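Glycosyl hydrolase (Aspergillus fumigatus, PDB 2X8R) is a secreted family 25 lysozyme that probably cleaves the beta-1,4 linkages between N-acetylmuramic acid and N-acetylglucosamine in peptidoglycan. Local coordinates at residues A[135-140]-A[158-163]; A[179-184]-A[193-198]. All blocks are in the same frame, centred on the assembly; numbering follows the deposited sequence. Where two conformers were deposited one is given.

Contact 1 (A[135-140]-A[158-163]); sequences MIYTTA and PLVLAA
I136, Y137 and T138 pair in register with L159, V160 and L161 as neighbouring parallel strands in the barrel of this family 25 hydrolase, the two ends of a beta-alpha-beta unit whose crossover contains helix 140-147. The strand directions differ by only 14°, and four backbone hydrogen bonds join them in the parallel pattern. I136 N reaches P158 O (2.8 Å), V160 N returns to I136 O (2.7 Å), T138 N reaches V160 O (3.1 Å) and A162 N returns to T138 O (3.0 Å). I136 and T138 thus spend both backbone groups on this neighbour, whereas Y137 turns its own toward L96 and I98 of the preceding strand.

Y137 and V160 stand on the same face, both against M95, with Y137 also reaching D97. With CG anti to its backbone N (chi1 166°), the tyrosine lays its ring alongside the partner strand. V160 CG1 meets that ring at its edge, 3.6 Å from Y137 CD2, and further out A162 CB lies 3.7 Å from Y137 OH. The branched valine puts a methyl against the ring edge, and the alanine, with nothing beyond CB, lets the phenol pass close over the strand; the phenol oxygen is hydrogen-bonded to Q183. M135 extends the apolar patch, its CB against V160 CG2 and its CG across P158 CB.

I136, T138, L159 and L161 occupy the other face. T138 CG2 faces L159 CD1, while T138 OG1, anti to its backbone N, bonds to I98 O. T139 serves as N-cap of helix 140-147, its OG1 accepting from W142 N. Where the strands part, a water takes the N-H of A140 (2.8 Å from A140 N) and donates to A162 O.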
ATOM      1  N   MET A 135       0.651  -0.888   5.931  1.00  6.68           N
ATOM      2  CA  MET A 135       0.219   0.451   5.482  1.00  7.07           C
ATOM      3  C   MET A 135      -1.197   0.340   4.910  1.00  7.57           C
ATOM      4  O   MET A 135      -1.566  -0.754   4.426  1.00  8.44           O
ATOM      5  CB  MET A 135       1.171   1.014   4.437  1.00  7.32           C
ATOM      6  CG  MET A 135       2.602   0.781   4.878  1.00  8.01           C
ATOM      7  SD  MET A 135       3.792   1.849   3.989  1.00  9.45           S
ATOM      8  CE  MET A 135       3.749   1.005   2.442  1.00  8.37           C
ATOM      9  N   ILE A 136      -2.008   1.387   5.058  1.00  6.31           N
ATOM     10  CA  ILE A 136      -3.337   1.409   4.457  1.00  6.92           C
ATOM     11  C   ILE A 136      -3.303   2.464   3.357  1.00  6.65           C
ATOM     12  O   ILE A 136      -2.971   3.643   3.617  1.00  7.52           O
ATOM     13  CB  ILE A 136      -4.460   1.725   5.499  1.00  6.49           C
ATOM     14  CG1 ILE A 136      -4.635   0.511   6.454  1.00  6.98           C
ATOM     15  CG2 ILE A 136      -5.778   2.162   4.791  1.00  7.94           C
ATOM     16  CD1 ILE A 136      -5.656   0.761   7.618  1.00  6.40           C
ATOM     17  N   TYR A 137      -3.616   2.017   2.142  1.00  6.70           N
ATOM     18  CA  TYR A 137      -3.696   2.893   0.962  1.00  6.30           C
ATOM     19  C   TYR A 137      -5.166   3.140   0.623  1.00  6.39           C
ATOM     20  O   TYR A 137      -5.930   2.189   0.390  1.00  5.65           O
ATOM     21  CB  TYR A 137      -2.970   2.255  -0.256  1.00  6.91           C
ATOM     22  CG  TYR A 137      -3.273   2.917  -1.603  1.00  7.51           C
ATOM     23  CD1 TYR A 137      -4.285   2.424  -2.411  1.00  7.84           C
ATOM     24  CD2 TYR A 137      -2.547   4.015  -2.039  1.00  7.66           C
ATOM     25  CE1 TYR A 137      -4.583   3.006  -3.633  1.00  8.91           C
ATOM     26  CE2 TYR A 137      -2.806   4.611  -3.269  1.00  7.83           C
ATOM     27  CZ  TYR A 137      -3.836   4.095  -4.064  1.00  8.61           C
ATOM     28  OH  TYR A 137      -4.140   4.638  -5.306  1.00  9.27           O
ATOM     29  N   THR A 138      -5.550   4.418   0.553  1.00  6.64           N
ATOM     30  CA  THR A 138      -6.935   4.738   0.229  1.00  6.79           C
ATOM     31  C   THR A 138      -7.027   6.198  -0.206  1.00  7.36           C
ATOM     32  O   THR A 138      -5.989   6.859  -0.363  1.00  6.12           O
ATOM     33  CB  THR A 138      -7.835   4.427   1.453  1.00  7.08           C
ATOM     34  OG1 THR A 138      -9.229   4.425   1.066  1.00  7.10           O
ATOM     35  CG2 THR A 138      -7.588   5.453   2.561  1.00  7.65           C
ATOM     36  N   THR A 139      -8.243   6.651  -0.496  1.00  6.84           N
ATOM     37  CA  THR A 139      -8.471   8.079  -0.660  1.00  7.54           C
ATOM     38  C   THR A 139      -9.320   8.571   0.492  1.00  7.73           C
ATOM     39  O   THR A 139     -10.055   7.798   1.104  1.00  7.53           O
ATOM     40  CB  THR A 139      -9.177   8.451  -1.990  1.00  7.16           C
ATOM     41  OG1 THR A 139     -10.506   7.907  -1.998  1.00  7.75           O
ATOM     42  CG2 THR A 139      -8.405   7.895  -3.221  1.00  7.41           C
ATOM     43  N   ALA A 140      -9.281   9.882   0.751  1.00  7.94           N
ATOM     44  CA  ALA A 140     -10.142  10.431   1.811  1.00  9.29           C
ATOM     45  C   ALA A 140     -11.632  10.193   1.470  1.00  8.85           C
ATOM     46  O   ALA A 140     -12.420   9.830   2.343  1.00  8.76           O
ATOM     47  CB  ALA A 140      -9.847  11.921   2.031  1.00  9.97           C
ATOM     48  N   PRO A 158       0.441   2.950   8.975  1.00  8.49           N
ATOM     49  CA  PRO A 158       0.819   4.124   8.148  1.00  8.13           C
ATOM     50  C   PRO A 158      -0.190   4.399   7.031  1.00  7.71           C
ATOM     51  O   PRO A 158      -0.654   3.454   6.385  1.00  8.30           O
ATOM     52  CB  PRO A 158       2.178   3.726   7.547  1.00  8.19           C
ATOM     53  CG  PRO A 158       2.711   2.707   8.594  1.00  8.61           C
ATOM     54  CD  PRO A 158       1.449   1.886   8.913  1.00  8.58           C
ATOM     55  N   LEU A 159      -0.557   5.667   6.832  1.00  7.52           N
ATOM     56  CA  LEU A 159      -1.532   5.981   5.779  1.00  7.38           C
ATOM     57  C   LEU A 159      -0.806   6.325   4.476  1.00  6.98           C
ATOM     58  O   LEU A 159       0.125   7.137   4.488  1.00  6.62           O
ATOM     59  CB  LEU A 159      -2.400   7.196   6.189  1.00  7.66           C
ATOM     60  CG  LEU A 159      -3.328   7.796   5.117  1.00  8.26           C
ATOM     61  CD1 LEU A 159      -4.503   6.807   4.873  1.00  9.14           C
ATOM     62  CD2 LEU A 159      -3.796   9.130   5.696  1.00  7.99           C
ATOM     63  N   VAL A 160      -1.253   5.727   3.370  1.00  6.59           N
ATOM     64  CA  VAL A 160      -0.735   6.011   2.057  1.00  6.88           C
ATOM     65  C   VAL A 160      -1.933   6.656   1.386  1.00  7.29           C
ATOM     66  O   VAL A 160      -2.945   5.983   1.094  1.00  7.47           O
ATOM     67  CB  VAL A 160      -0.282   4.731   1.260  1.00  6.53           C
ATOM     68  CG1 VAL A 160       0.320   5.146  -0.137  1.00  6.42           C
ATOM     69  CG2 VAL A 160       0.723   3.921   2.098  1.00  6.17           C
ATOM     70  N   LEU A 161      -1.828   7.956   1.139  1.00  7.22           N
ATOM     71  CA  LEU A 161      -3.008   8.724   0.725  1.00  7.70           C
ATOM     72  C   LEU A 161      -2.948   9.183  -0.708  1.00  7.65           C
ATOM     73  O   LEU A 161      -2.038   9.908  -1.094  1.00  7.14           O
ATOM     74  CB  LEU A 161      -3.186   9.933   1.671  1.00  8.18           C
ATOM     75  CG  LEU A 161      -4.402  10.850   1.538  1.00  8.56           C
ATOM     76  CD1 LEU A 161      -5.709  10.053   1.614  1.00  7.97           C
ATOM     77  CD2 LEU A 161      -4.355  11.932   2.682  1.00  8.36           C
ATOM     78  N   ALA A 162      -3.927   8.765  -1.517  1.00  7.89           N
ATOM     79  CA  ALA A 162      -3.907   9.135  -2.935  1.00  7.78           C
ATOM     80  C   ALA A 162      -4.712  10.409  -3.122  1.00  8.96           C
ATOM     81  O   ALA A 162      -5.879  10.457  -2.709  1.00  7.98           O
ATOM     82  CB  ALA A 162      -4.447   8.010  -3.825  1.00  9.54           C
ATOM     83  N   ALA A 163      -4.090  11.422  -3.719  1.00  8.60           N
ATOM     84  CA  ALA A 163      -4.745  12.712  -4.001  1.00 10.17           C
ATOM     85  C   ALA A 163      -3.875  13.380  -5.049  1.00 11.53           C
ATOM     86  O   ALA A 163      -2.762  13.851  -4.741  1.00 12.61           O
ATOM     87  CB  ALA A 163      -4.902  13.577  -2.702  1.00 11.53           C
TER
HETATM   88  O   HOH W   1      -7.669  11.607  -0.825  1.00  8.59           O

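Contact 2 (A[179-184]-A[193-198])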
ATOM      1  N   TRP A 179      -0.362  11.896   6.507  1.00  9.94           N
ATOM      2  CA  TRP A 179      -0.003  10.748   5.675  1.00  8.81           C
ATOM      3  C   TRP A 179       1.442  10.383   5.913  1.00  8.53           C
ATOM      4  O   TRP A 179       2.287  11.255   6.209  1.00  8.66           O
ATOM      5  CB  TRP A 179      -0.245  11.100   4.185  1.00 10.03           C
ATOM      6  CG  TRP A 179       0.277  12.488   3.793  1.00  9.89           C
ATOM      7  CD1 TRP A 179      -0.397  13.699   3.904  1.00  9.54           C
ATOM      8  CD2 TRP A 179       1.564  12.801   3.218  1.00  9.00           C
ATOM      9  NE1 TRP A 179       0.385  14.703   3.426  1.00  9.39           N
ATOM     10  CE2 TRP A 179       1.586  14.190   2.995  1.00 10.10           C
ATOM     11  CE3 TRP A 179       2.663  12.028   2.808  1.00  9.93           C
ATOM     12  CZ2 TRP A 179       2.708  14.849   2.435  1.00 10.34           C
ATOM     13  CZ3 TRP A 179       3.787  12.673   2.251  1.00 10.34           C
ATOM     14  CH2 TRP A 179       3.794  14.069   2.066  1.00  9.53           C
ATOM     15  N   THR A 180       1.745   9.094   5.785  1.00  7.97           N
ATOM     16  CA  THR A 180       3.128   8.603   5.742  1.00  7.87           C
ATOM     17  C   THR A 180       3.656   8.635   4.304  1.00  7.18           C
ATOM     18  O   THR A 180       4.776   9.040   4.085  1.00  8.26           O
ATOM     19  CB  THR A 180       3.244   7.204   6.342  1.00  8.00           C
ATOM     20  OG1 THR A 180       2.812   7.225   7.714  1.00  9.23           O
ATOM     21  CG2 THR A 180       4.682   6.662   6.260  1.00  8.97           C
ATOM     22  N   ILE A 181       2.819   8.231   3.339  0.50  7.82           N
ATOM     23  CA  ILE A 181       3.138   8.294   1.907  0.50  7.69           C
ATOM     24  C   ILE A 181       1.972   8.954   1.174  0.50  7.32           C
ATOM     25  O   ILE A 181       0.817   8.639   1.446  0.50  8.20           O
ATOM     26  CB  ILE A 181       3.275   6.885   1.283  0.50  8.03           C
ATOM     27  CG1 ILE A 181       4.270   6.037   2.055  0.50  8.69           C
ATOM     28  CG2 ILE A 181       3.683   6.973  -0.197  0.50  7.99           C
ATOM     29  CD1 ILE A 181       5.606   6.596   2.078  0.50  9.35           C
ATOM     30  N   TRP A 182       2.281   9.839   0.228  1.00  6.70           N
ATOM     31  CA  TRP A 182       1.259  10.532  -0.561  1.00  7.04           C
ATOM     32  C   TRP A 182       1.422  10.043  -1.982  1.00  7.05           C
ATOM     33  O   TRP A 182       2.513  10.161  -2.547  1.00  6.48           O
ATOM     34  CB  TRP A 182       1.581  12.041  -0.497  1.00  7.70           C
ATOM     35  CG  TRP A 182       0.852  12.884  -1.481  1.00  8.21           C
ATOM     36  CD1 TRP A 182      -0.402  12.651  -2.001  1.00  8.65           C
ATOM     37  CD2 TRP A 182       1.295  14.143  -2.037  1.00  9.46           C
ATOM     38  NE1 TRP A 182      -0.760  13.690  -2.849  1.00  8.96           N
ATOM     39  CE2 TRP A 182       0.276  14.589  -2.917  1.00  9.53           C
ATOM     40  CE3 TRP A 182       2.470  14.893  -1.924  1.00 10.44           C
ATOM     41  CZ2 TRP A 182       0.380  15.776  -3.650  1.00 10.21           C
ATOM     42  CZ3 TRP A 182       2.581  16.077  -2.651  1.00 10.62           C
ATOM     43  CH2 TRP A 182       1.528  16.511  -3.512  1.00 11.07           C
ATOM     44  N   GLN A 183       0.369   9.444  -2.539  1.00  6.73           N
ATOM     45  CA  GLN A 183       0.420   9.083  -3.950  1.00  7.97           C
ATOM     46  C   GLN A 183      -0.068  10.264  -4.742  1.00  8.41           C
ATOM     47  O   GLN A 183      -1.262  10.634  -4.701  1.00  7.75           O
ATOM     48  CB  GLN A 183      -0.394   7.817  -4.230  1.00  8.02           C
ATOM     49  CG  GLN A 183      -0.224   7.284  -5.676  1.00  8.24           C
ATOM     50  CD  GLN A 183      -1.207   6.216  -5.955  1.00  8.71           C
ATOM     51  OE1 GLN A 183      -2.406   6.493  -6.105  1.00  9.78           O
ATOM     52  NE2 GLN A 183      -0.739   4.961  -5.941  1.00  9.51           N
ATOM     53  N   ASN A 184       0.893  10.936  -5.377  1.00  9.17           N
ATOM     54  CA  ASN A 184       0.635  12.262  -5.890  1.00  9.83           C
ATOM     55  C   ASN A 184       0.241  12.306  -7.370  1.00  9.80           C
ATOM     56  O   ASN A 184      -0.225  13.351  -7.844  1.00 10.49           O
ATOM     57  CB  ASN A 184       1.825  13.184  -5.599  1.00 11.27           C
ATOM     58  CG  ASN A 184       3.040  12.816  -6.387  1.00 11.64           C
ATOM     59  OD1 ASN A 184       3.608  11.757  -6.199  1.00 11.65           O
ATOM     60  ND2 ASN A 184       3.442  13.694  -7.309  1.00 13.45           N
ATOM     61  N   ASP A 193       2.489   4.563 -10.504  0.50  7.51           N
ATOM     62  CA  ASP A 193       2.060   5.768  -9.800  0.50  7.63           C
ATOM     63  C   ASP A 193       3.246   6.397  -9.066  0.50  7.78           C
ATOM     64  O   ASP A 193       4.141   5.683  -8.612  0.50  8.25           O
ATOM     65  CB  ASP A 193       0.985   5.412  -8.772  0.50  7.43           C
ATOM     66  CG  ASP A 193      -0.188   4.650  -9.377  0.50  7.47           C
ATOM     67  OD1 ASP A 193      -0.911   5.199 -10.246  0.50  6.77           O
ATOM     68  OD2 ASP A 193      -0.440   3.532  -8.909  0.50  6.41           O
ATOM     69  N   SER A 194       3.247   7.721  -8.938  1.00  7.90           N
ATOM     70  CA  SER A 194       4.269   8.434  -8.154  1.00  8.01           C
ATOM     71  C   SER A 194       3.884   8.467  -6.677  1.00  8.06           C
ATOM     72  O   SER A 194       2.736   8.734  -6.350  1.00  7.62           O
ATOM     73  CB  SER A 194       4.384   9.887  -8.669  1.00  7.67           C
ATOM     74  OG  SER A 194       5.287  10.641  -7.906  1.00  8.88           O
ATOM     75  N   ASP A 195       4.870   8.276  -5.791  1.00  8.91           N
ATOM     76  CA  ASP A 195       4.643   8.331  -4.344  1.00  8.94           C
ATOM     77  C   ASP A 195       5.695   9.166  -3.651  1.00  8.92           C
ATOM     78  O   ASP A 195       6.815   9.229  -4.110  1.00  8.90           O
ATOM     79  CB  ASP A 195       4.716   6.940  -3.723  1.00  8.36           C
ATOM     80  CG  ASP A 195       3.620   6.071  -4.189  1.00  9.52           C
ATOM     81  OD1 ASP A 195       2.470   6.364  -3.857  1.00  8.80           O
ATOM     82  OD2 ASP A 195       3.894   5.101  -4.935  1.00 10.55           O
ATOM     83  N   LYS A 196       5.306   9.817  -2.562  1.00  9.39           N
ATOM     84  CA  LYS A 196       6.237  10.643  -1.771  1.00 10.25           C
ATOM     85  C   LYS A 196       6.180  10.253  -0.316  1.00  8.72           C
ATOM     86  O   LYS A 196       5.132  10.341   0.304  1.00  7.69           O
ATOM     87  CB  LYS A 196       5.834  12.131  -1.895  1.00 11.37           C
ATOM     88  CG  LYS A 196       5.788  12.614  -3.316  1.00 15.15           C
ATOM     89  CD  LYS A 196       7.112  12.449  -4.001  1.00 17.50           C
ATOM     90  CE  LYS A 196       7.801  13.794  -4.264  1.00 26.22           C
ATOM     91  NZ  LYS A 196       7.176  14.458  -5.432  1.00 29.55           N
ATOM     92  N   PHE A 197       7.307   9.856   0.259  1.00  7.70           N
ATOM     93  CA  PHE A 197       7.331   9.524   1.668  1.00  7.97           C
ATOM     94  C   PHE A 197       7.488  10.816   2.464  1.00  8.36           C
ATOM     95  O   PHE A 197       8.275  11.662   2.065  1.00  7.64           O
ATOM     96  CB  PHE A 197       8.481   8.540   1.952  1.00  8.31           C
ATOM     97  CG  PHE A 197       8.788   8.408   3.420  1.00  8.44           C
ATOM     98  CD1 PHE A 197       8.043   7.542   4.239  1.00  8.56           C
ATOM     99  CD2 PHE A 197       9.785   9.183   4.006  1.00  9.03           C
ATOM    100  CE1 PHE A 197       8.293   7.452   5.624  1.00  8.50           C
ATOM    101  CE2 PHE A 197      10.028   9.113   5.408  1.00  8.67           C
ATOM    102  CZ  PHE A 197       9.265   8.246   6.206  1.00  8.46           C
ATOM    103  N   ASN A 198       6.795  10.928   3.595  1.00  8.58           N
ATOM    104  CA  ASN A 198       6.779  12.185   4.397  1.00  9.03           C
ATOM    105  C   ASN A 198       7.962  12.195   5.360  1.00  8.36           C
ATOM    106  O   ASN A 198       7.847  11.751   6.515  1.00 10.04           O
ATOM    107  CB  ASN A 198       5.469  12.252   5.177  1.00 10.55           C
ATOM    108  CG  ASN A 198       5.091  13.668   5.628  1.00 12.31           C
ATOM    109  OD1 ASN A 198       5.912  14.607   5.632  1.00 14.44           O
ATOM    110  ND2 ASN A 198       3.854  13.808   6.065  1.00 13.06           N
TER
HETATM  111  O   HOH W   2      -1.850   2.418  -6.544  1.00 17.74           O
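N198 lies over the indole of W179 near the open ends of a beta hairpin made by strands 181-185 and 193-198, part of the barrel wall. CG of N198 is anti to the backbone N (chi1 -159°), which carries the side chain across to W179. Its CB sits 3.4 Å from W179 CZ3 and also touches T180 O. CG follows over the same ring face, and OD1 makes only a distant approach to W179 CH2. At the tip, ND2 stands 3.6 Å above the plane of the W179 ring, over its centre, with the amide tilted 21° from the indole. The same ND2 donates an almost straight bond to W179 O (3.0 Å), which fixes the amide in a shallow tilt over the ring. Asparagine suits the place because one short group supplies both the flat surface and the N-H. W182 CB rests on the opposite face of the W179 indole, toward its rim.

The backbones run at 153°, with W182 and K196 as the hydrogen-bonded pair: W182 N lies 2.9 Å from K196 O, and K196 N 2.8 Å from W182 O. N184 CB sits on one face of the W182 indole, 3.4 Å above the ring centre, while W182 NE1 bonds to A163 O.

I181 with F197 and Q183 with D195 form non-hydrogen-bonded pairs on the other face. There T180 CG2 rests 3.8 Å from F197 CE1, and F197 packs further on L204 and L207 of helix 201-209. Q183 extends past D195, and its amide bonds to Y164 and D8. Toward the connecting loop, N184 N donates to S194 O at 3.0 Å.

Contacts 1 and 2 occupy successive parts of one curved sheet, their centres about 8 Å apart, and strand 159-162 of the first lies directly beside strand 181-185 of the second. A probable backbone hydrogen bond joins L161 N to I181 O at 2.7 Å. On the inner face, Y137 OH comes within 2.7 Å of Q183 OE1, with A162 CB packed 3.4 Å from that same OE1. The Y137-Q183 hydrogen bond thus spans strand 159-162, from strand 135-138 to strand 181-185. Y137 also packs on E99, and Q183 NE2 bonds to D8. D97 and E99 fit the DXE motif of the family, so the network probably borders the active site. L161 O also packs 3.3 Å from W182 CD1.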